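Local coordinates for E3 SUMO-protein ligase SIZ2 (Saccharomyces cerevisiae, PDB 6U75) that acts as a SUMO E3 ligase of the PIAS family, promoting SUMO attachment to proteins; this fragment holds its PINIT domain and zinc-binding SP-RING, at residues 3-6 against 7-10; 64-67 against 68-71; 143-146 against 147-150; 103-106 against 107-110. All coordinates share one frame; numbering follows the deposited sequence.

Interaction 1. Residues 3-6 against 7-10; sequences FTSP and FYKP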
loop_
_atom_site.group_PDB
_atom_site.type_symbol
_atom_site.label_atom_id
_atom_site.label_comp_id
_atom_site.label_asym_id
_atom_site.label_seq_id
_atom_site.Cartn_x
_atom_site.Cartn_y
_atom_site.Cartn_z
ATOM N N PHE A 3 -9.080 -5.860 -0.566
ATOM C CA PHE A 3 -8.360 -5.928 -1.834
ATOM C C PHE A 3 -8.445 -4.635 -2.642
ATOM O O PHE A 3 -8.486 -4.671 -3.875
ATOM C CB PHE A 3 -8.891 -7.105 -2.652
ATOM C CG PHE A 3 -8.708 -8.435 -1.983
ATOM C CD1 PHE A 3 -7.540 -9.159 -2.163
ATOM C CD2 PHE A 3 -9.699 -8.963 -1.171
ATOM C CE1 PHE A 3 -7.367 -10.385 -1.549
ATOM C CE2 PHE A 3 -9.531 -10.188 -0.555
ATOM C CZ PHE A 3 -8.365 -10.900 -0.744
ATOM N N THR A 4 -8.473 -3.485 -1.973
ATOM C CA THR A 4 -8.318 -2.198 -2.639
ATOM C C THR A 4 -6.858 -1.848 -2.883
ATOM O O THR A 4 -6.574 -0.775 -3.424
ATOM C CB THR A 4 -8.976 -1.094 -1.805
ATOM O OG1 THR A 4 -8.591 -1.236 -0.432
ATOM C CG2 THR A 4 -10.493 -1.166 -1.921
ATOM N N SER A 5 -5.932 -2.727 -2.502
ATOM C CA SER A 5 -4.506 -2.478 -2.655
ATOM C C SER A 5 -4.040 -2.889 -4.050
ATOM O O SER A 5 -4.497 -3.905 -4.582
ATOM C CB SER A 5 -3.711 -3.251 -1.609
ATOM O OG SER A 5 -2.324 -3.211 -1.895
ATOM N N PRO A 6 -3.133 -2.125 -4.666
ATOM C CA PRO A 6 -2.605 -2.526 -5.975
ATOM C C PRO A 6 -1.489 -3.553 -5.900
ATOM O O PRO A 6 -1.063 -4.053 -6.949
ATOM C CB PRO A 6 -2.089 -1.204 -6.552
ATOM C CG PRO A 6 -1.653 -0.438 -5.353
ATOM C CD PRO A 6 -2.599 -0.820 -4.237
ATOM N N PHE A 7 -1.005 -3.884 -4.703
ATOM C CA PHE A 7 0.126 -4.794 -4.573
ATOM C C PHE A 7 -0.282 -6.257 -4.646
ATOM O O PHE A 7 0.572 -7.109 -4.911
ATOM C CB PHE A 7 0.857 -4.540 -3.254
ATOM C CG PHE A 7 1.425 -3.156 -3.134
ATOM C CD1 PHE A 7 2.519 -2.772 -3.892
ATOM C CD2 PHE A 7 0.871 -2.240 -2.256
ATOM C CE1 PHE A 7 3.045 -1.500 -3.781
ATOM C CE2 PHE A 7 1.393 -0.966 -2.140
ATOM C CZ PHE A 7 2.481 -0.596 -2.905
ATOM N N TYR A 8 -1.554 -6.571 -4.412
ATOM C CA TYR A 8 -2.026 -7.945 -4.462
ATOM C C TYR A 8 -3.468 -7.952 -4.941
ATOM O O TYR A 8 -4.241 -7.047 -4.618
ATOM C CB TYR A 8 -1.916 -8.625 -3.092
ATOM C CG TYR A 8 -2.448 -7.789 -1.952
ATOM C CD1 TYR A 8 -3.809 -7.722 -1.688
ATOM C CD2 TYR A 8 -1.587 -7.067 -1.135
ATOM C CE1 TYR A 8 -4.298 -6.957 -0.646
ATOM C CE2 TYR A 8 -2.065 -6.301 -0.092
ATOM C CZ TYR A 8 -3.420 -6.250 0.149
ATOM O OH TYR A 8 -3.901 -5.485 1.185
ATOM N N LYS A 9 -3.819 -8.975 -5.721
ATOM C CA LYS A 9 -5.181 -9.137 -6.216
ATOM C C LYS A 9 -5.603 -10.596 -6.106
ATOM O O LYS A 9 -4.789 -11.498 -6.352
ATOM C CB LYS A 9 -5.314 -8.664 -7.669
ATOM C CG LYS A 9 -5.361 -7.148 -7.812
ATOM C CD LYS A 9 -6.686 -6.578 -7.316
ATOM C CE LYS A 9 -6.563 -5.112 -6.937
ATOM N NZ LYS A 9 -6.111 -4.268 -8.076
ATOM N N PRO A 10 -6.861 -10.859 -5.754
ATOM C CA PRO A 10 -7.271 -12.236 -5.460
ATOM C C PRO A 10 -7.416 -13.083 -6.714
ATOM O O PRO A 10 -7.854 -12.610 -7.766
ATOM C CB PRO A 10 -8.620 -12.054 -4.756
ATOM C CG PRO A 10 -9.167 -10.802 -5.339
ATOM C CD PRO A 10 -7.987 -9.913 -5.639
#
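Ser5 meets both Phe7 and Tyr8 across a bend in the chain. Its OG accepts the amide of Phe7 in a nearly straight bond (N-H...O 165°), with Ser5 OG 3.2 Å from Phe7 N. This is an ST turn, for which serine is well suited because its hydroxyl is only one carbon from the backbone. The methylene beside that hydroxyl lies over one face of the Tyr8 ring as a CH-pi contact, Ser5 CB being 3.9 Å from the ring centroid. Tyr8 reaches it from the crowded position, with CG between the backbone N and the carbonyl carbon (chi1 47°), which turns the ring back over the bend.

At the other end Pro10 lies on one face of Phe3. Pro10 CB is 4.2 Å from the centroid of that ring, and Pro10 CD approaches Phe3 CD1 to 3.6 Å. Phe3 CD1 also comes within 4.0 Å of Tyr8 CD1, at the edge of the tyrosine ring. The Lys9 chain, bent at chi2 and chi4, brings Lys9 CE to 3.4 Å from Ser5 O and also close to Phe3 O.

Further out, Phe55 and Val137 pack against both Phe3 and Tyr8. One hydrogen bond joins the halves and apolar and CH-pi contacts supply the rest, while backbone bonds from Phe7 to Phe140 and from Lys9 to Glu138 tie the bend to its surroundings as the chain enters the PINIT sheet.

Interaction 2. Residues 64-67 against 68-71; sequences YETV and GHEA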
loop_
_atom_site.group_PDB
_atom_site.type_symbol
_atom_site.label_atom_id
_atom_site.label_comp_id
_atom_site.label_asym_id
_atom_site.label_seq_id
_atom_site.Cartn_x
_atom_site.Cartn_y
_atom_site.Cartn_z
ATOM N N TYR A 64 -24.593 -7.983 7.510
ATOM C CA TYR A 64 -23.932 -8.873 6.567
ATOM C C TYR A 64 -22.599 -8.277 6.126
ATOM O O TYR A 64 -22.477 -7.065 5.930
ATOM C CB TYR A 64 -24.835 -9.113 5.357
ATOM C CG TYR A 64 -24.244 -10.018 4.303
ATOM C CD1 TYR A 64 -24.343 -11.399 4.409
ATOM C CD2 TYR A 64 -23.597 -9.494 3.194
ATOM C CE1 TYR A 64 -23.807 -12.229 3.447
ATOM C CE2 TYR A 64 -23.058 -10.316 2.226
ATOM C CZ TYR A 64 -23.165 -11.682 2.357
ATOM O OH TYR A 64 -22.627 -12.504 1.392
ATOM N N GLU A 65 -21.596 -9.140 5.976
ATOM C CA GLU A 65 -20.271 -8.718 5.545
ATOM C C GLU A 65 -19.737 -9.706 4.520
ATOM O O GLU A 65 -20.036 -10.903 4.572
ATOM C CB GLU A 65 -19.292 -8.609 6.724
ATOM C CG GLU A 65 -18.937 -9.939 7.380
ATOM C CD GLU A 65 -17.821 -9.807 8.401
ATOM O OE1 GLU A 65 -18.110 -9.441 9.559
ATOM O OE2 GLU A 65 -16.651 -10.057 8.038
ATOM N N THR A 66 -18.934 -9.195 3.593
ATOM C CA THR A 66 -18.331 -10.014 2.554
ATOM C C THR A 66 -16.956 -10.515 2.994
ATOM O O THR A 66 -16.399 -10.088 4.007
ATOM C CB THR A 66 -18.229 -9.227 1.248
ATOM O OG1 THR A 66 -17.887 -7.865 1.533
ATOM C CG2 THR A 66 -19.550 -9.270 0.494
ATOM N N VAL A 67 -16.405 -11.437 2.200
ATOM C CA VAL A 67 -15.192 -12.141 2.607
ATOM C C VAL A 67 -13.971 -11.230 2.557
ATOM O O VAL A 67 -13.022 -11.417 3.328
ATOM C CB VAL A 67 -14.985 -13.394 1.732
ATOM C CG1 VAL A 67 -16.058 -14.429 2.028
ATOM C CG2 VAL A 67 -14.983 -13.029 0.250
ATOM N N GLY A 68 -13.965 -10.240 1.668
ATOM C CA GLY A 68 -12.775 -9.440 1.455
ATOM C C GLY A 68 -12.942 -7.961 1.738
ATOM O O GLY A 68 -11.956 -7.262 1.981
ATOM N N HIS A 69 -14.184 -7.474 1.734
ATOM C CA HIS A 69 -14.432 -6.040 1.839
ATOM C C HIS A 69 -13.824 -5.408 3.089
ATOM O O HIS A 69 -13.741 -4.177 3.158
ATOM C CB HIS A 69 -15.937 -5.770 1.816
ATOM C CG HIS A 69 -16.292 -4.320 1.942
ATOM N ND1 HIS A 69 -15.562 -3.322 1.334
ATOM C CD2 HIS A 69 -17.295 -3.702 2.609
ATOM C CE1 HIS A 69 -16.101 -2.151 1.619
ATOM N NE2 HIS A 69 -17.155 -2.352 2.391
ATOM N N GLU A 70 -13.389 -6.203 4.063
ATOM C CA GLU A 70 -12.873 -5.639 5.304
ATOM C C GLU A 70 -11.480 -5.058 5.089
ATOM O O GLU A 70 -10.624 -5.674 4.448
ATOM C CB GLU A 70 -12.818 -6.704 6.402
ATOM C CG GLU A 70 -13.948 -7.726 6.374
ATOM C CD GLU A 70 -13.609 -8.947 5.537
ATOM O OE1 GLU A 70 -12.890 -8.795 4.526
ATOM O OE2 GLU A 70 -14.054 -10.057 5.894
ATOM N N ALA A 71 -11.255 -3.863 5.630
ATOM C CA ALA A 71 -9.913 -3.297 5.644
ATOM C C ALA A 71 -9.004 -4.152 6.516
ATOM O O ALA A 71 -9.431 -4.697 7.539
ATOM C CB ALA A 71 -9.946 -1.858 6.160
#
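Gly68 follows Val67 at the outer corner of a turn in which the CA atoms of Thr66 and His69 come within 5.6 Å of each other. His69 brings the chain back beside Thr66, and its polar imidazole is exposed. The backbone angles at Val67 and Gly68 resemble those of a type I turn, though no hydrogen bond spans it. It lies on the surface of the PINIT domain, in the long connection between strands 50-58 and 79-82.

Glu70 comes next, and its chain bends at chi2 (91°) to carry the carboxylate back toward the carbonyls of Thr66 and Val67. As modelled, Glu70 OE2 lies 3.0 Å from Thr66 O and Glu70 OE1 2.9 Å from Val67 O, with no donor between them, which leaves the exact position of the carboxylate doubtful. Glu70 OE2 is also placed 3.4 Å from Glu65 OE2, with the two carboxylate planes 79° apart. Glu65 is nevertheless well provided for, since its OE1 is hydrogen-bonded to Ser59 OG and its OE2 to Ser131 OG. The backbone of Glu70 is hydrogen-bonded to that of Leu2, and the Glu70 side chain touches Ser131 on strand 130-139.

Interaction 3. Residues 143-146 against 147-150; sequences EALL and GKIL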
loop_
_atom_site.group_PDB
_atom_site.type_symbol
_atom_site.label_atom_id
_atom_site.label_comp_id
_atom_site.label_asym_id
_atom_site.label_seq_id
_atom_site.Cartn_x
_atom_site.Cartn_y
_atom_site.Cartn_z
ATOM N N GLU A 143 7.970 -1.678 -8.727
ATOM C CA GLU A 143 8.514 -1.322 -10.036
ATOM C C GLU A 143 7.481 -1.520 -11.140
ATOM O O GLU A 143 7.341 -0.669 -12.028
ATOM C CB GLU A 143 9.771 -2.143 -10.321
ATOM C CG GLU A 143 10.947 -1.813 -9.414
ATOM C CD GLU A 143 12.131 -2.737 -9.636
ATOM O OE1 GLU A 143 11.916 -3.964 -9.743
ATOM O OE2 GLU A 143 13.274 -2.238 -9.711
ATOM N N ALA A 144 6.751 -2.637 -11.109
ATOM C CA ALA A 144 5.693 -2.852 -12.091
ATOM C C ALA A 144 4.606 -1.790 -11.969
ATOM O O ALA A 144 4.091 -1.291 -12.980
ATOM C CB ALA A 144 5.100 -4.249 -11.918
ATOM N N LEU A 145 4.236 -1.438 -10.737
ATOM C CA LEU A 145 3.235 -0.395 -10.540
ATOM C C LEU A 145 3.740 0.950 -11.047
ATOM O O LEU A 145 2.969 1.748 -11.595
ATOM C CB LEU A 145 2.859 -0.316 -9.061
ATOM C CG LEU A 145 2.280 -1.603 -8.464
ATOM C CD1 LEU A 145 2.087 -1.458 -6.965
ATOM C CD2 LEU A 145 0.964 -1.976 -9.135
ATOM N N LEU A 146 5.036 1.221 -10.876
ATOM C CA LEU A 146 5.619 2.421 -11.464
ATOM C C LEU A 146 5.501 2.388 -12.980
ATOM O O LEU A 146 5.220 3.411 -13.611
ATOM C CB LEU A 146 7.084 2.555 -11.053
ATOM C CG LEU A 146 7.796 3.794 -11.601
ATOM C CD1 LEU A 146 7.352 5.037 -10.849
ATOM C CD2 LEU A 146 9.301 3.628 -11.537
ATOM N N GLY A 147 5.741 1.224 -13.581
ATOM C CA GLY A 147 5.550 1.101 -15.016
ATOM C C GLY A 147 4.127 1.423 -15.427
ATOM O O GLY A 147 3.895 2.104 -16.429
ATOM N N LYS A 148 3.155 0.936 -14.655
ATOM C CA LYS A 148 1.760 1.280 -14.920
ATOM C C LYS A 148 1.547 2.787 -14.847
ATOM O O LYS A 148 0.895 3.379 -15.715
ATOM C CB LYS A 148 0.838 0.567 -13.930
ATOM C CG LYS A 148 0.648 -0.915 -14.205
ATOM C CD LYS A 148 -0.409 -1.532 -13.296
ATOM C CE LYS A 148 -1.801 -0.982 -13.587
ATOM N NZ LYS A 148 -2.865 -1.721 -12.848
ATOM N N ILE A 149 2.093 3.425 -13.810
ATOM C CA ILE A 149 1.915 4.866 -13.639
ATOM C C ILE A 149 2.519 5.624 -14.814
ATOM O O ILE A 149 1.936 6.595 -15.314
ATOM C CB ILE A 149 2.526 5.326 -12.302
ATOM C CG1 ILE A 149 1.716 4.768 -11.128
ATOM C CG2 ILE A 149 2.596 6.850 -12.248
ATOM C CD1 ILE A 149 2.362 4.988 -9.776
ATOM N N LEU A 150 3.696 5.197 -15.272
ATOM C CA LEU A 150 4.370 5.898 -16.359
ATOM C C LEU A 150 3.564 5.823 -17.649
ATOM O O LEU A 150 3.543 6.779 -18.432
ATOM C CB LEU A 150 5.767 5.313 -16.567
ATOM C CG LEU A 150 6.756 5.552 -15.425
ATOM C CD1 LEU A 150 8.044 4.778 -15.653
ATOM C CD2 LEU A 150 7.044 7.034 -15.274
#
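Gly147, Lys148, Ile149 and Leu150 each give their amide to the carbonyl four residues back, on Glu143, Ala144, Leu145 and Leu146 respectively. The first bond, Gly147 N to Glu143 O, measures 2.9 Å, and so does the last, Leu150 N to Leu146 O. Every N-H in the set points at its acceptor at 156-157°, the regular geometry of an alpha-helix. Gly147 sits mid-helix with ordinary helical backbone angles and adds no side chain to either face.

The side chains sort themselves by face. Leu146 and Leu150 are one turn apart, and they cross at a slant, with Leu146 CG 4.2 Å from Leu150 CD1. The two leucines differ in their first torsion: in Leu146, CG lies anti to the backbone N (chi1 -179°), whereas in Leu150 it stands beside the N and anti to the carbonyl carbon. Leu145 and Ile149, also a turn apart, are both buried; Ile149 CG1 lies against Leu145 O at 3.3 Å. Lys148, by contrast, is exposed. Its chain bends at chi3, and its aliphatic part still grazes Leu145, with Lys148 CD 4.4 Å from Leu145 CD2. Branched apolar residues suit the inner face, and a long cationic chain suits the side turned to solvent.

Leu145 and Ile149 both rest on Phe235 and on Leu215 of helix 211-218, while Leu146 packs on Tyr196 and Ala211. This is the pattern of an amphipathic alpha-helix, here following strand 130-139 of the PINIT region and docking its apolar face on the SP-RING zinc finger.

Interaction 4. Residues 103-106 against 107-110; sequences PANL and TPYL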
loop_
_atom_site.group_PDB
_atom_site.type_symbol
_atom_site.label_atom_id
_atom_site.label_comp_id
_atom_site.label_asym_id
_atom_site.label_seq_id
_atom_site.Cartn_x
_atom_site.Cartn_y
_atom_site.Cartn_z
ATOM N N PRO A 103 -1.013 -8.134 4.777
ATOM C CA PRO A 103 -1.253 -9.571 4.930
ATOM C C PRO A 103 0.032 -10.305 5.292
ATOM O O PRO A 103 1.138 -9.772 5.199
ATOM C CB PRO A 103 -1.770 -9.993 3.552
ATOM C CG PRO A 103 -1.169 -9.007 2.612
ATOM C CD PRO A 103 -1.078 -7.709 3.367
ATOM N N ALA A 104 -0.138 -11.553 5.715
ATOM C CA ALA A 104 0.971 -12.432 6.064
ATOM C C ALA A 104 1.159 -13.461 4.959
ATOM O O ALA A 104 0.186 -14.058 4.489
ATOM C CB ALA A 104 0.720 -13.127 7.402
ATOM N N ASN A 105 2.409 -13.668 4.552
ATOM C CA ASN A 105 2.738 -14.596 3.476
ATOM C C ASN A 105 2.970 -15.980 4.071
ATOM O O ASN A 105 3.955 -16.201 4.782
ATOM C CB ASN A 105 3.968 -14.115 2.710
ATOM C CG ASN A 105 4.324 -15.023 1.549
ATOM O OD1 ASN A 105 3.471 -15.729 1.012
ATOM N ND2 ASN A 105 5.592 -15.008 1.155
ATOM N N LEU A 106 2.065 -16.911 3.777
ATOM C CA LEU A 106 2.170 -18.287 4.242
ATOM C C LEU A 106 2.821 -19.211 3.221
ATOM O O LEU A 106 3.001 -20.399 3.508
ATOM C CB LEU A 106 0.780 -18.829 4.592
ATOM C CG LEU A 106 -0.092 -17.972 5.513
ATOM C CD1 LEU A 106 -1.486 -18.568 5.613
ATOM C CD2 LEU A 106 0.533 -17.839 6.894
ATOM N N THR A 107 3.186 -18.696 2.047
ATOM C CA THR A 107 3.629 -19.564 0.958
ATOM C C THR A 107 4.832 -20.422 1.325
ATOM O O THR A 107 4.772 -21.647 1.121
ATOM C CB THR A 107 3.930 -18.713 -0.281
ATOM O OG1 THR A 107 2.855 -17.792 -0.507
ATOM C CG2 THR A 107 4.097 -19.598 -1.509
ATOM N N PRO A 108 5.934 -19.876 1.852
ATOM C CA PRO A 108 7.138 -20.706 2.034
ATOM C C PRO A 108 7.010 -21.754 3.126
ATOM O O PRO A 108 7.778 -22.724 3.115
ATOM C CB PRO A 108 8.223 -19.677 2.377
ATOM C CG PRO A 108 7.485 -18.550 2.993
ATOM C CD PRO A 108 6.150 -18.489 2.302
ATOM N N TYR A 109 6.074 -21.600 4.061
ATOM C CA TYR A 109 5.938 -22.514 5.185
ATOM C C TYR A 109 4.790 -23.501 4.998
ATOM O O TYR A 109 4.369 -24.145 5.965
ATOM C CB TYR A 109 5.754 -21.718 6.477
ATOM C CG TYR A 109 6.657 -20.507 6.555
ATOM C CD1 TYR A 109 8.033 -20.648 6.676
ATOM C CD2 TYR A 109 6.134 -19.222 6.501
ATOM C CE1 TYR A 109 8.863 -19.544 6.742
ATOM C CE2 TYR A 109 6.955 -18.112 6.567
ATOM C CZ TYR A 109 8.318 -18.279 6.686
ATOM O OH TYR A 109 9.137 -17.176 6.753
ATOM N N LEU A 110 4.285 -23.639 3.776
ATOM C CA LEU A 110 3.195 -24.562 3.497
ATOM C C LEU A 110 3.699 -25.999 3.453
ATOM O O LEU A 110 4.825 -26.275 3.031
ATOM C CB LEU A 110 2.527 -24.219 2.165
ATOM C CG LEU A 110 1.120 -23.619 2.214
ATOM C CD1 LEU A 110 0.644 -23.304 0.806
ATOM C CD2 LEU A 110 0.144 -24.558 2.909
#
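Asn105 OD1 takes two hydrogen bonds from Thr107. The hydroxyl is the nearer donor: Thr107 OG1 lies 2.6 Å from Asn105 OD1 and in the plane of the amide carbonyl. The backbone donor, Thr107 N, is 3.2 Å from Asn105 OD1 and approaches from above that plane, 62° out of it. The bond from Thr107 N closes an Asx turn, and the hydroxyl adds a second grip on the same oxygen.

With CG anti to the backbone N (chi1 -178°), Asn105 carries its amide toward Thr107, and chi2 (25°) turns OD1 to it, while Thr107 OG1 stands beside its own N. Threonine suits the place because its hydroxyl also accepts from Leu52 N. The other end of the amide lies against the proline, with Asn105 ND2 3.7 Å from Pro108 CD. Pro108 in turn sets CG over one face of the Tyr109 ring, toward its rim.

Overlapping the turn, a weak bond runs from Tyr109 N to Leu106 O at 3.3 Å. Strand 104-105 pairs with strand 50-58, on which Asn105 and Thr107 both touch Lys51. Leu106, Tyr109 and Leu110 turn instead to Phe82 of strand 79-82, so the bend bridges the two antiparallel sheets of the PINIT domain.

How the interactions relate
From the N terminus the contacts follow in the order 1, 2, 4, 3. Each is a local bend or helical turn, and none nests within or crosses another. Interaction 1 closes the bend leading into strand 8-10 and touches all three others. Its Phe3 packs on Gly68 of interaction 2, in the loop after strand 50-58; Tyr8 meets Pro103 of interaction 4, just ahead of strand 104-105 of the same sheet; and Phe7 packs on Leu145 of interaction 3, just beyond strand 130-139. Interactions 2, 3 and 4 do not touch one another. The N-terminal bend thus joins the PINIT sheet and its loops to the helix that packs on the SP-RING.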